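Local structure of glutamate--tRNA ligase (Elizabethkingia anophelis, 6B1Z) at residues A[238-243]-A[251-256]; A[187-192]-A[231-236]; A[47-52]-A[219-224]; A[213-218]-A[244-249]. The protein catalyses the ATP-dependent attachment of glutamate to its tRNA, as a glutamyl-tRNA synthetase of class I. All coordinates share one frame; numbering follows the deposited sequence.

Contact 1. Residues A[238-243]-A[251-256]; sequences LHVLLY and PEFAHL. With EDO (1,2-ethanediol), chain V.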
loop_
_atom_site.group_PDB
_atom_site.type_symbol
_atom_site.label_atom_id
_atom_site.label_comp_id
_atom_site.label_asym_id
_atom_site.label_seq_id
_atom_site.Cartn_x
_atom_site.Cartn_y
_atom_site.Cartn_z
ATOM N N LEU A 238 -0.555 9.019 27.082
ATOM C CA LEU A 238 0.660 8.455 27.658
ATOM C C LEU A 238 1.902 9.106 27.069
ATOM O O LEU A 238 2.841 9.453 27.793
ATOM C CB LEU A 238 0.698 6.943 27.420
ATOM C CG LEU A 238 2.028 6.268 27.792
ATOM C CD1 LEU A 238 2.283 6.339 29.317
ATOM C CD2 LEU A 238 2.024 4.830 27.309
ATOM N N HIS A 239 1.946 9.248 25.748
ATOM C CA HIS A 239 3.155 9.779 25.128
ATOM C C HIS A 239 3.418 11.208 25.566
ATOM O O HIS A 239 4.564 11.563 25.877
ATOM C CB HIS A 239 3.038 9.672 23.611
ATOM C CG HIS A 239 2.898 8.258 23.153
ATOM N ND1 HIS A 239 2.336 7.904 21.940
ATOM C CD2 HIS A 239 3.221 7.099 23.772
ATOM C CE1 HIS A 239 2.340 6.585 21.828
ATOM N NE2 HIS A 239 2.890 6.074 22.917
ATOM N N VAL A 240 2.372 12.036 25.611
ATOM C CA VAL A 240 2.528 13.410 26.076
ATOM C C VAL A 240 2.996 13.429 27.526
ATOM O O VAL A 240 3.885 14.205 27.890
ATOM C CB VAL A 240 1.213 14.185 25.862
ATOM C CG1 VAL A 240 1.205 15.509 26.625
ATOM C CG2 VAL A 240 1.007 14.416 24.364
ATOM N N LEU A 241 2.472 12.518 28.356
ATOM C CA LEU A 241 2.908 12.446 29.749
ATOM C C LEU A 241 4.357 11.983 29.863
ATOM O O LEU A 241 5.069 12.399 30.792
ATOM C CB LEU A 241 1.981 11.519 30.550
ATOM C CG LEU A 241 0.628 12.129 30.899
ATOM C CD1 LEU A 241 -0.320 10.999 31.346
ATOM C CD2 LEU A 241 0.815 13.163 32.013
ATOM N N LEU A 242 4.818 11.118 28.943
ATOM C CA LEU A 242 6.217 10.708 28.983
ATOM C C LEU A 242 7.148 11.876 28.675
ATOM O O LEU A 242 8.190 12.018 29.322
ATOM C CB LEU A 242 6.457 9.551 28.008
ATOM C CG LEU A 242 5.891 8.214 28.510
ATOM C CD1 LEU A 242 5.950 7.181 27.373
ATOM C CD2 LEU A 242 6.633 7.675 29.750
ATOM N N TYR A 243 6.803 12.714 27.690
ATOM C CA TYR A 243 7.633 13.894 27.432
ATOM C C TYR A 243 7.684 14.776 28.669
ATOM O O TYR A 243 8.759 15.235 29.063
ATOM C CB TYR A 243 7.124 14.695 26.227
ATOM C CG TYR A 243 7.442 14.050 24.901
ATOM C CD1 TYR A 243 8.707 14.146 24.352
ATOM C CD2 TYR A 243 6.470 13.348 24.204
ATOM C CE1 TYR A 243 9.005 13.545 23.142
ATOM C CE2 TYR A 243 6.759 12.735 22.989
ATOM C CZ TYR A 243 8.030 12.842 22.474
ATOM O OH TYR A 243 8.325 12.258 21.267
ATOM N N PRO A 251 6.665 16.698 20.313
ATOM C CA PRO A 251 6.404 17.114 18.929
ATOM C C PRO A 251 4.911 17.302 18.725
ATOM O O PRO A 251 4.090 16.998 19.598
ATOM C CB PRO A 251 6.921 15.938 18.100
ATOM C CG PRO A 251 6.704 14.750 19.003
ATOM C CD PRO A 251 7.020 15.268 20.398
ATOM N N GLU A 252 4.557 17.791 17.541
ATOM C CA GLU A 252 3.154 17.798 17.132
ATOM C C GLU A 252 2.765 16.417 16.624
ATOM O O GLU A 252 3.610 15.657 16.146
ATOM C CB GLU A 252 2.906 18.837 16.038
ATOM C CG GLU A 252 3.157 20.268 16.508
ATOM C CD GLU A 252 2.782 21.286 15.468
ATOM O OE1 GLU A 252 1.593 21.326 15.083
ATOM O OE2 GLU A 252 3.677 22.033 15.025
ATOM N N PHE A 253 1.476 16.096 16.728
ATOM C CA PHE A 253 0.945 14.805 16.299
ATOM C C PHE A 253 -0.150 14.987 15.262
ATOM O O PHE A 253 -0.896 15.969 15.289
ATOM C CB PHE A 253 0.361 14.003 17.482
ATOM C CG PHE A 253 1.381 13.581 18.488
ATOM C CD1 PHE A 253 1.768 14.455 19.495
ATOM C CD2 PHE A 253 1.946 12.320 18.434
ATOM C CE1 PHE A 253 2.723 14.079 20.423
ATOM C CE2 PHE A 253 2.903 11.936 19.361
ATOM C CZ PHE A 253 3.284 12.820 20.359
ATOM N N ALA A 254 -0.236 14.018 14.345
ATOM C CA ALA A 254 -1.331 13.921 13.380
ATOM C C ALA A 254 -1.706 12.455 13.249
ATOM O O ALA A 254 -0.870 11.644 12.840
ATOM C CB ALA A 254 -0.922 14.493 12.017
ATOM N N HIS A 255 -2.947 12.111 13.587
ATOM C CA HIS A 255 -3.398 10.723 13.588
ATOM C C HIS A 255 -4.341 10.490 12.417
ATOM O O HIS A 255 -5.407 11.113 12.332
ATOM C CB HIS A 255 -4.057 10.368 14.918
ATOM C CG HIS A 255 -3.068 10.154 16.018
ATOM N ND1 HIS A 255 -2.529 11.197 16.747
ATOM C CD2 HIS A 255 -2.509 9.022 16.511
ATOM C CE1 HIS A 255 -1.683 10.712 17.641
ATOM N NE2 HIS A 255 -1.649 9.394 17.517
ATOM N N LEU A 256 -3.939 9.591 11.522
ATOM C CA LEU A 256 -4.681 9.288 10.305
ATOM C C LEU A 256 -5.714 8.195 10.555
ATOM O O LEU A 256 -5.391 7.132 11.096
ATOM C CB LEU A 256 -3.698 8.855 9.217
ATOM C CG LEU A 256 -2.552 9.836 8.956
ATOM C CD1 LEU A 256 -1.475 9.179 8.088
ATOM C CD2 LEU A 256 -3.083 11.099 8.268
HETATM C C1 EDO V . 5.945 8.446 20.012
HETATM O O1 EDO V . 5.334 7.540 20.934
HETATM C C2 EDO V . 5.512 9.862 20.349
HETATM O O2 EDO V . 6.549 10.779 19.973
#
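Pro251 CD is pressed against one face of the Tyr243 ring at its phenolic end, only 3.3 Å from Tyr243 CZ, a close approach of CH-pi kind over the rim of the ring, in which the two side chains cross at about a right angle. The pair joins the crossover helix to the second strand of the beta-alpha-beta unit made of strand 225-229, helix 236-246 and strand 252-256, part of the class I catalytic domain: 238-243 belongs to that helix, and 251-256 runs from the returning loop into a strand parallel to 225-229. Further along, Phe253 is turned toward the helix. Its edge meets Tyr243, with Phe253 CZ 4.4 Å from Tyr243 CE2, while Val240 CG2 comes obliquely to within 4.3 Å of Phe253 CE1. These apolar contacts are looser than the proline-tyrosine one, and the polar chemistry of the interface passes instead through a bound 1,2-ethanediol, probably from the crystallisation liquor. Tyr243 OH donates a 2.6 Å hydrogen bond to its O2, which lies near the plane of the phenol ring; its C2 packs at the edge of Phe253, 3.5 Å from CE2. The His239 side chain is hydrogen-bonded to Arg228 through ND1 and to His211 through NE2, which should fix its rotation. Ethanediol O1 rests over the centre of this imidazole of His239, 3.1 Å above its plane.

Contact 2. Residues A[187-192]-A[231-236]; sequences GKFSVN and EWLPSM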
loop_
_atom_site.group_PDB
_atom_site.type_symbol
_atom_site.label_atom_id
_atom_site.label_comp_id
_atom_site.label_asym_id
_atom_site.label_seq_id
_atom_site.Cartn_x
_atom_site.Cartn_y
_atom_site.Cartn_z
ATOM N N GLY A 187 -8.090 17.245 16.033
ATOM C CA GLY A 187 -8.476 18.406 16.830
ATOM C C GLY A 187 -8.205 18.228 18.317
ATOM O O GLY A 187 -7.400 17.399 18.755
ATOM N N LYS A 188 -8.909 19.041 19.104
ATOM C CA LYS A 188 -8.736 19.064 20.554
ATOM C C LYS A 188 -9.674 18.070 21.211
ATOM O O LYS A 188 -10.853 17.964 20.845
ATOM C CB LYS A 188 -9.000 20.462 21.118
ATOM C CG LYS A 188 -7.968 21.509 20.694
ATOM C CD LYS A 188 -8.403 22.888 21.137
ATOM C CE LYS A 188 -7.347 23.921 20.792
ATOM N NZ LYS A 188 -7.764 25.252 21.338
ATOM N N PHE A 189 -9.146 17.358 22.203
ATOM C CA PHE A 189 -9.956 16.452 23.004
ATOM C C PHE A 189 -9.242 16.254 24.331
ATOM O O PHE A 189 -8.043 16.531 24.457
ATOM C CB PHE A 189 -10.196 15.112 22.285
ATOM C CG PHE A 189 -8.946 14.334 22.011
ATOM C CD1 PHE A 189 -8.139 14.641 20.925
ATOM C CD2 PHE A 189 -8.577 13.277 22.833
ATOM C CE1 PHE A 189 -6.983 13.908 20.673
ATOM C CE2 PHE A 189 -7.431 12.543 22.587
ATOM C CZ PHE A 189 -6.629 12.856 21.501
ATOM N N SER A 190 -9.998 15.796 25.326
ATOM C CA SER A 190 -9.473 15.581 26.664
ATOM C C SER A 190 -9.703 14.146 27.110
ATOM O O SER A 190 -10.688 13.507 26.720
ATOM C CB SER A 190 -10.127 16.522 27.679
ATOM O OG SER A 190 -9.942 17.876 27.302
ATOM N N VAL A 191 -8.793 13.656 27.948
ATOM C CA VAL A 191 -8.774 12.280 28.458
ATOM C C VAL A 191 -8.468 12.334 29.953
ATOM O O VAL A 191 -7.503 13.003 30.339
ATOM C CB VAL A 191 -7.688 11.448 27.738
ATOM C CG1 VAL A 191 -7.454 10.073 28.405
ATOM C CG2 VAL A 191 -7.992 11.312 26.237
ATOM N N ASN A 192 -9.217 11.610 30.780
ATOM C CA ASN A 192 -8.862 11.476 32.185
ATOM C C ASN A 192 -7.930 10.282 32.364
ATOM O O ASN A 192 -8.191 9.190 31.843
ATOM C CB ASN A 192 -10.123 11.319 33.050
ATOM C CG ASN A 192 -9.830 11.492 34.538
ATOM O OD1 ASN A 192 -9.124 10.682 35.139
ATOM N ND2 ASN A 192 -10.363 12.556 35.129
ATOM N N GLU A 231 -4.533 3.884 15.256
ATOM C CA GLU A 231 -4.312 2.815 16.229
ATOM C C GLU A 231 -3.489 3.296 17.416
ATOM O O GLU A 231 -3.594 2.718 18.509
ATOM C CB GLU A 231 -3.633 1.593 15.572
ATOM C CG GLU A 231 -2.153 1.733 15.201
ATOM C CD GLU A 231 -1.929 2.273 13.798
ATOM O OE1 GLU A 231 -2.916 2.747 13.181
ATOM O OE2 GLU A 231 -0.766 2.205 13.307
ATOM N N TRP A 232 -2.691 4.345 17.222
ATOM C CA TRP A 232 -1.880 4.944 18.273
ATOM C C TRP A 232 -2.607 6.014 19.072
ATOM O O TRP A 232 -2.082 6.453 20.105
ATOM C CB TRP A 232 -0.623 5.586 17.681
ATOM C CG TRP A 232 0.376 4.614 17.188
ATOM C CD1 TRP A 232 0.589 4.251 15.889
ATOM C CD2 TRP A 232 1.328 3.886 17.974
ATOM N NE1 TRP A 232 1.616 3.337 15.821
ATOM C CE2 TRP A 232 2.084 3.093 17.084
ATOM C CE3 TRP A 232 1.615 3.829 19.344
ATOM C CZ2 TRP A 232 3.101 2.248 17.513
ATOM C CZ3 TRP A 232 2.636 2.983 19.776
ATOM C CH2 TRP A 232 3.367 2.204 18.851
ATOM N N LEU A 233 -3.775 6.472 18.613
ATOM C CA LEU A 233 -4.428 7.588 19.291
ATOM C C LEU A 233 -4.755 7.314 20.759
ATOM O O LEU A 233 -4.599 8.240 21.574
ATOM C CB LEU A 233 -5.689 8.004 18.518
ATOM C CG LEU A 233 -6.326 9.329 18.948
ATOM C CD1 LEU A 233 -5.361 10.500 18.781
ATOM C CD2 LEU A 233 -7.586 9.555 18.115
ATOM N N PRO A 234 -5.181 6.116 21.178
ATOM C CA PRO A 234 -5.441 5.918 22.612
ATOM C C PRO A 234 -4.194 6.017 23.474
ATOM O O PRO A 234 -4.331 6.170 24.696
ATOM C CB PRO A 234 -6.054 4.514 22.672
ATOM C CG PRO A 234 -6.650 4.317 21.285
ATOM C CD PRO A 234 -5.648 4.969 20.376
ATOM N N SER A 235 -2.999 5.942 22.880
ATOM C CA SER A 235 -1.732 6.073 23.597
ATOM C C SER A 235 -1.170 7.489 23.590
ATOM O O SER A 235 -0.100 7.724 24.178
ATOM C CB SER A 235 -0.695 5.119 22.991
ATOM O OG SER A 235 -1.156 3.786 23.088
ATOM N N MET A 236 -1.829 8.425 22.910
ATOM C CA MET A 236 -1.280 9.770 22.797
ATOM C C MET A 236 -1.137 10.444 24.163
ATOM O O MET A 236 -0.141 11.139 24.410
ATOM C CB MET A 236 -2.151 10.603 21.857
ATOM C CG MET A 236 -1.571 11.976 21.580
ATOM S SD MET A 236 -2.659 12.911 20.482
ATOM C CE MET A 236 -1.887 14.519 20.567
#
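Phe189 reaches from the beta-hairpin of strands 178-183 and 187-192 to Leu233 in the connection after strand 225-229 and to Met236 at the start of helix 236-246. Its CB is directed at that connection; with chi1 at 62°, CG lies between the backbone N and the carbonyl carbon, and the ring tip reaches Leu233 and Met236. CB and CG form the stem; this side chain also rests on Leu181 of the partner strand, to which Phe189 is joined by backbone hydrogen bonds. Farther out, CE1 of Phe189 approaches the sulfur of Met236 at 4.4 Å. CZ, at the tip, does most of the touching: it lies 3.8 Å from Leu233 CD1 and 4.1 Å from Met236 SD. The sulfur is 5.3 Å from the Phe189 centroid and 73° off the normal, an oblique Met-aromatic contact. Met236 achieves this with a fully extended chain, whereas the Leu233 and Phe189 side chains run antiparallel past one another. Both Leu233 and Met236 also pack against His255 of strand 252-256, which places them between the hairpin and the parallel strands. Met236 N is hydrogen-bonded to Leu233 O, 3.1 Å away.

Contact 3. Residues A[47-52]-A[219-224]; sequences ILRIED and HEMKIT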
loop_
_atom_site.group_PDB
_atom_site.type_symbol
_atom_site.label_atom_id
_atom_site.label_comp_id
_atom_site.label_asym_id
_atom_site.label_seq_id
_atom_site.Cartn_x
_atom_site.Cartn_y
_atom_site.Cartn_z
ATOM N N ILE A 47 12.926 10.634 7.743
ATOM C CA ILE A 47 13.758 9.665 8.451
ATOM C C ILE A 47 13.055 8.316 8.430
ATOM O O ILE A 47 11.836 8.241 8.621
ATOM C CB ILE A 47 14.011 10.121 9.909
ATOM C CG1 ILE A 47 15.024 11.268 9.982
ATOM C CG2 ILE A 47 14.506 8.958 10.794
ATOM C CD1 ILE A 47 14.525 12.620 9.573
ATOM N N LEU A 48 13.813 7.242 8.201
ATOM C CA LEU A 48 13.314 5.882 8.403
ATOM C C LEU A 48 13.975 5.311 9.649
ATOM O O LEU A 48 15.209 5.217 9.712
ATOM C CB LEU A 48 13.617 4.992 7.190
ATOM C CG LEU A 48 13.266 3.509 7.376
ATOM C CD1 LEU A 48 11.748 3.291 7.494
ATOM C CD2 LEU A 48 13.812 2.717 6.182
ATOM N N ARG A 49 13.164 4.962 10.648
ATOM C CA ARG A 49 13.648 4.349 11.875
ATOM C C ARG A 49 13.031 2.963 11.988
ATOM O O ARG A 49 11.802 2.814 11.959
ATOM C CB ARG A 49 13.316 5.210 13.099
ATOM C CG ARG A 49 13.951 4.677 14.382
ATOM C CD ARG A 49 13.796 5.636 15.565
ATOM N NE ARG A 49 12.396 5.725 15.999
ATOM C CZ ARG A 49 11.733 6.860 16.202
ATOM N NH1 ARG A 49 12.319 8.037 16.026
ATOM N NH2 ARG A 49 10.480 6.813 16.617
ATOM N N ILE A 50 13.878 1.949 12.086
ATOM C CA ILE A 50 13.423 0.564 12.130
ATOM C C ILE A 50 13.102 0.198 13.574
ATOM O O ILE A 50 13.944 0.314 14.475
ATOM C CB ILE A 50 14.467 -0.383 11.520
ATOM C CG1 ILE A 50 14.664 -0.059 10.036
ATOM C CG2 ILE A 50 14.057 -1.852 11.741
ATOM C CD1 ILE A 50 13.412 -0.159 9.181
ATOM N N GLU A 51 11.862 -0.227 13.797
ATOM C CA GLU A 51 11.363 -0.500 15.136
ATOM C C GLU A 51 11.516 -1.987 15.433
ATOM O O GLU A 51 10.552 -2.753 15.436
ATOM C CB GLU A 51 9.913 -0.060 15.235
ATOM C CG GLU A 51 9.702 1.321 14.694
ATOM C CD GLU A 51 9.948 2.366 15.742
ATOM O OE1 GLU A 51 9.215 2.315 16.755
ATOM O OE2 GLU A 51 10.879 3.193 15.572
ATOM N N ASP A 52 12.763 -2.390 15.667
ATOM C CA ASP A 52 13.094 -3.803 15.792
ATOM C C ASP A 52 13.459 -4.207 17.218
ATOM O O ASP A 52 14.281 -5.105 17.411
ATOM C CB ASP A 52 14.224 -4.185 14.827
ATOM C CG ASP A 52 15.529 -3.447 15.112
ATOM O OD1 ASP A 52 15.489 -2.377 15.756
ATOM O OD2 ASP A 52 16.596 -3.944 14.679
ATOM N N HIS A 219 12.645 12.462 20.499
ATOM C CA HIS A 219 13.395 13.547 21.119
ATOM C C HIS A 219 14.822 13.611 20.583
ATOM O O HIS A 219 15.274 14.672 20.124
ATOM C CB HIS A 219 13.386 13.360 22.638
ATOM C CG HIS A 219 14.165 14.404 23.377
ATOM N ND1 HIS A 219 13.709 15.694 23.540
ATOM C CD2 HIS A 219 15.368 14.346 23.990
ATOM C CE1 HIS A 219 14.599 16.388 24.227
ATOM N NE2 HIS A 219 15.617 15.595 24.511
ATOM N N GLU A 220 15.549 12.483 20.632
ATOM C CA GLU A 220 16.951 12.476 20.227
ATOM C C GLU A 220 17.123 12.838 18.756
ATOM O O GLU A 220 18.104 13.507 18.390
ATOM C CB GLU A 220 17.578 11.107 20.501
ATOM C CG GLU A 220 17.721 10.776 21.983
ATOM C CD GLU A 220 18.579 11.771 22.738
ATOM O OE1 GLU A 220 19.820 11.659 22.673
ATOM O OE2 GLU A 220 18.014 12.669 23.395
ATOM N N MET A 221 16.203 12.395 17.898
ATOM C CA MET A 221 16.310 12.649 16.463
ATOM C C MET A 221 15.655 13.964 16.060
ATOM O O MET A 221 15.560 14.252 14.860
ATOM C CB MET A 221 15.699 11.490 15.672
ATOM C CG MET A 221 16.394 10.160 15.926
ATOM S SD MET A 221 15.744 8.827 14.908
ATOM C CE MET A 221 16.938 7.538 15.315
ATOM N N LYS A 222 15.230 14.769 17.044
ATOM C CA LYS A 222 14.710 16.117 16.815
ATOM C C LYS A 222 13.518 16.094 15.858
ATOM O O LYS A 222 13.371 16.959 14.990
ATOM C CB LYS A 222 15.815 17.065 16.326
ATOM C CG LYS A 222 16.993 17.147 17.334
ATOM C CD LYS A 222 17.845 18.381 17.133
ATOM C CE LYS A 222 19.081 18.337 18.026
ATOM N NZ LYS A 222 18.743 18.233 19.476
ATOM N N ILE A 223 12.657 15.093 16.037
ATOM C CA ILE A 223 11.423 14.990 15.262
ATOM C C ILE A 223 10.476 16.119 15.656
ATOM O O ILE A 223 10.275 16.403 16.846
ATOM C CB ILE A 223 10.772 13.617 15.486
ATOM C CG1 ILE A 223 11.709 12.497 15.014
ATOM C CG2 ILE A 223 9.403 13.530 14.789
ATOM C CD1 ILE A 223 12.148 12.622 13.550
ATOM N N THR A 224 9.887 16.770 14.653
ATOM C CA THR A 224 8.952 17.868 14.900
ATOM C C THR A 224 7.487 17.471 14.744
ATOM O O THR A 224 6.621 18.072 15.396
ATOM C CB THR A 224 9.245 19.041 13.957
ATOM O OG1 THR A 224 9.058 18.637 12.595
ATOM C CG2 THR A 224 10.676 19.557 14.144
#
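Met221 lays the end of its extended side chain across the aliphatic part of Arg49, its CE 3.7 Å from Arg49 CD. The chains cross at a slant, and the sulfur comes to the edge of the guanidinium, near its plane. There Arg49 NH1 gives it a weak, long hydrogen bond, 3.7 Å to Met221 SD, but a straight one at 166°. On the strand side Ile47 CG2 adds an apolar contact to the same sulfur at 4.3 Å. Ile47 belongs to strand 45-48, which pairs in parallel with 13-16 in the Rossmann-like fold of the class I catalytic domain, and Met221 is the first residue past the end of helix 210-220. That end is a Schellman motif: Lys222, at positive phi, is its C-prime residue, with Ile223 N bonded to Asp218 O and Lys222 N to His219 O. The guanidinium is turned by a bend at chi3 (69°) and gripped on several sides. NE makes a salt bridge of 3.0 Å to Glu51 OE2, the carboxylate oxygen lying 17° out of the guanidinium plane and met nearly head-on. The principal partner of NH1 is Asp218, through a salt bridge to OD2, and NH2 is hydrogen-bonded to Asn214 OD1.

Contact 4. Residues A[213-218]-A[244-249]; sequences ANIIDD and EAMGWD. With EDO (1,2-ethanediol), chain B; EDO (1,2-ethanediol), chain V; FMT (formic acid), chain N.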
loop_
_atom_site.group_PDB
_atom_site.type_symbol
_atom_site.label_atom_id
_atom_site.label_comp_id
_atom_site.label_asym_id
_atom_site.label_seq_id
_atom_site.Cartn_x
_atom_site.Cartn_y
_atom_site.Cartn_z
ATOM N N ALA A 213 10.654 3.750 23.775
ATOM C CA ALA A 213 11.664 3.890 22.725
ATOM C C ALA A 213 11.304 5.006 21.751
ATOM O O ALA A 213 12.181 5.779 21.333
ATOM C CB ALA A 213 11.839 2.570 21.969
ATOM N N ASN A 214 10.021 5.122 21.385
ATOM C CA ASN A 214 9.667 6.114 20.383
ATOM C C ASN A 214 9.736 7.533 20.929
ATOM O O ASN A 214 10.159 8.441 20.208
ATOM C CB ASN A 214 8.293 5.817 19.782
ATOM C CG ASN A 214 8.347 4.723 18.748
ATOM O OD1 ASN A 214 9.411 4.448 18.184
ATOM N ND2 ASN A 214 7.215 4.087 18.491
ATOM N N ILE A 215 9.354 7.765 22.198
ATOM C CA ILE A 215 9.470 9.142 22.674
ATOM C C ILE A 215 10.945 9.508 22.878
ATOM O O ILE A 215 11.349 10.642 22.605
ATOM C CB ILE A 215 8.603 9.413 23.932
ATOM C CG1 ILE A 215 9.112 8.691 25.180
ATOM C CG2 ILE A 215 7.118 9.115 23.649
ATOM C CD1 ILE A 215 9.905 9.613 26.112
ATOM N N ILE A 216 11.773 8.555 23.335
ATOM C CA ILE A 216 13.213 8.807 23.456
ATOM C C ILE A 216 13.797 9.150 22.094
ATOM O O ILE A 216 14.528 10.140 21.936
ATOM C CB ILE A 216 13.930 7.588 24.063
ATOM C CG1 ILE A 216 13.596 7.449 25.562
ATOM C CG2 ILE A 216 15.468 7.667 23.815
ATOM C CD1 ILE A 216 13.955 6.094 26.134
ATOM N N ASP A 217 13.464 8.348 21.087
ATOM C CA ASP A 217 14.101 8.559 19.791
ATOM C C ASP A 217 13.517 9.739 19.029
ATOM O O ASP A 217 14.240 10.375 18.255
ATOM C CB ASP A 217 14.022 7.287 18.948
ATOM C CG ASP A 217 14.930 6.174 19.475
ATOM O OD1 ASP A 217 15.864 6.460 20.268
ATOM O OD2 ASP A 217 14.715 5.013 19.079
ATOM N N ASP A 218 12.231 10.041 19.200
ATOM C CA ASP A 218 11.699 11.258 18.596
ATOM C C ASP A 218 12.366 12.490 19.194
ATOM O O ASP A 218 12.670 13.453 18.482
ATOM C CB ASP A 218 10.179 11.302 18.743
ATOM C CG ASP A 218 9.497 10.276 17.872
ATOM O OD1 ASP A 218 8.305 9.995 18.096
ATOM O OD2 ASP A 218 10.184 9.749 16.949
ATOM N N GLU A 244 6.543 14.961 29.333
ATOM C CA GLU A 244 6.527 15.729 30.575
ATOM C C GLU A 244 7.429 15.095 31.631
ATOM O O GLU A 244 8.199 15.794 32.310
ATOM C CB GLU A 244 5.094 15.845 31.087
ATOM C CG GLU A 244 4.976 16.620 32.394
ATOM C CD GLU A 244 3.548 16.686 32.897
ATOM O OE1 GLU A 244 2.614 16.681 32.074
ATOM O OE2 GLU A 244 3.357 16.736 34.126
ATOM N N ALA A 245 7.347 13.772 31.792
ATOM C CA ALA A 245 8.156 13.088 32.799
ATOM C C ALA A 245 9.646 13.315 32.565
ATOM O O ALA A 245 10.423 13.429 33.527
ATOM C CB ALA A 245 7.831 11.589 32.808
ATOM N N MET A 246 10.049 13.442 31.306
ATOM C CA MET A 246 11.446 13.589 30.939
ATOM C C MET A 246 11.904 15.039 30.916
ATOM O O MET A 246 13.099 15.294 30.697
ATOM C CB MET A 246 11.697 12.955 29.568
ATOM C CG MET A 246 11.337 11.453 29.502
ATOM S SD MET A 246 12.223 10.422 30.686
ATOM C CE MET A 246 13.858 10.384 29.927
ATOM N N GLY A 247 10.993 15.976 31.157
ATOM C CA GLY A 247 11.289 17.395 31.069
ATOM C C GLY A 247 11.457 17.904 29.658
ATOM O O GLY A 247 12.199 18.876 29.444
ATOM N N TRP A 248 10.779 17.282 28.691
ATOM C CA TRP A 248 10.951 17.558 27.271
ATOM C C TRP A 248 9.679 18.128 26.655
ATOM O O TRP A 248 8.572 17.955 27.180
ATOM C CB TRP A 248 11.323 16.281 26.494
ATOM C CG TRP A 248 12.615 15.633 26.892
ATOM C CD1 TRP A 248 13.676 16.206 27.547
ATOM C CD2 TRP A 248 12.978 14.275 26.648
ATOM N NE1 TRP A 248 14.674 15.273 27.727
ATOM C CE2 TRP A 248 14.266 14.080 27.186
ATOM C CE3 TRP A 248 12.333 13.196 26.021
ATOM C CZ2 TRP A 248 14.931 12.854 27.111
ATOM C CZ3 TRP A 248 12.993 11.976 25.953
ATOM C CH2 TRP A 248 14.283 11.818 26.493
ATOM N N ASP A 249 9.859 18.814 25.526
ATOM C CA ASP A 249 8.752 19.315 24.722
ATOM C C ASP A 249 8.310 18.256 23.721
ATOM O O ASP A 249 9.135 17.710 22.985
ATOM C CB ASP A 249 9.166 20.581 23.970
ATOM C CG ASP A 249 9.458 21.737 24.900
ATOM O OD1 ASP A 249 8.814 21.818 25.963
ATOM O OD2 ASP A 249 10.325 22.558 24.555
HETATM C C1 EDO B . 10.154 21.294 29.252
HETATM O O1 EDO B . 9.386 22.122 28.374
HETATM C C2 EDO B . 9.251 20.714 30.335
HETATM O O2 EDO B . 8.271 19.844 29.755
HETATM C C1 EDO V . 5.945 8.446 20.012
HETATM O O1 EDO V . 5.334 7.540 20.934
HETATM C C2 EDO V . 5.512 9.862 20.349
HETATM O O2 EDO V . 6.549 10.779 19.973
HETATM C C FMT N . 5.943 0.668 16.159
HETATM O O1 FMT N . 6.397 -0.473 16.065
HETATM O O2 FMT N . 6.613 1.659 16.453
#
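Met246, in the last turn of helix 236-246, faces Ile215 and brings its CG to within 4.1 Å of Ile215 CD1. The contact is made at CG; beyond it the chain bends at chi2 and chi3. The other branch of Ile215, CG2, lies 3.6 Å from O1 of an ethanediol, whose O2 donates a 2.7 Å hydrogen bond to Asp218 OD1. Gly247 then takes a positive phi (73°) in the Schellman motif that ends the helix, its N bonded to Glu244 O at 3.0 Å. This turn redirects the chain, and Trp248 comes back toward 213-218, beneath the CB of Met246, two residues earlier, which sits 3.4 Å above the centre of the indole. The contact thus joins helix 210-220 to the C-terminal end of the crossover helix in the beta-alpha-beta unit of the catalytic domain. Trp248 CZ3 is 3.9 Å from Ile215 CD1, the two side chains crossing at about a right angle, and 4.0 Å from Ile216 CA on the helix backbone. The indole is also stacked on His219 and meets Tyr102 edge-to-face. A second ethanediol has its O2 hydrogen-bonded to Trp248 O; its O1 lies doubtfully close to Asp249 OD1.

Contacts 3 and 4 are buried and share helix 210-220, whereas contacts 1 and 2 are only partly buried and lie nearer the hairpin side. Helix 236-246 serves both contact 1, by its middle, and contact 4, by its end; contact 2 meets its first residue, and Met236 touches Phe253 and His255 of contact 1. Chemistry does not simply follow burial: contact 1 packs a proline on a tyrosine face beside an ethanediol, contact 2 is purely apolar and sulfur-aromatic, contact 4 mainly aliphatic-aromatic, and contact 3 is organised around a charged guanidinium. Asp218 in 213-218 ties contact 3 to contact 4, and one ethanediol spans contacts 1 and 4. Contacts 2 and 3 do not touch.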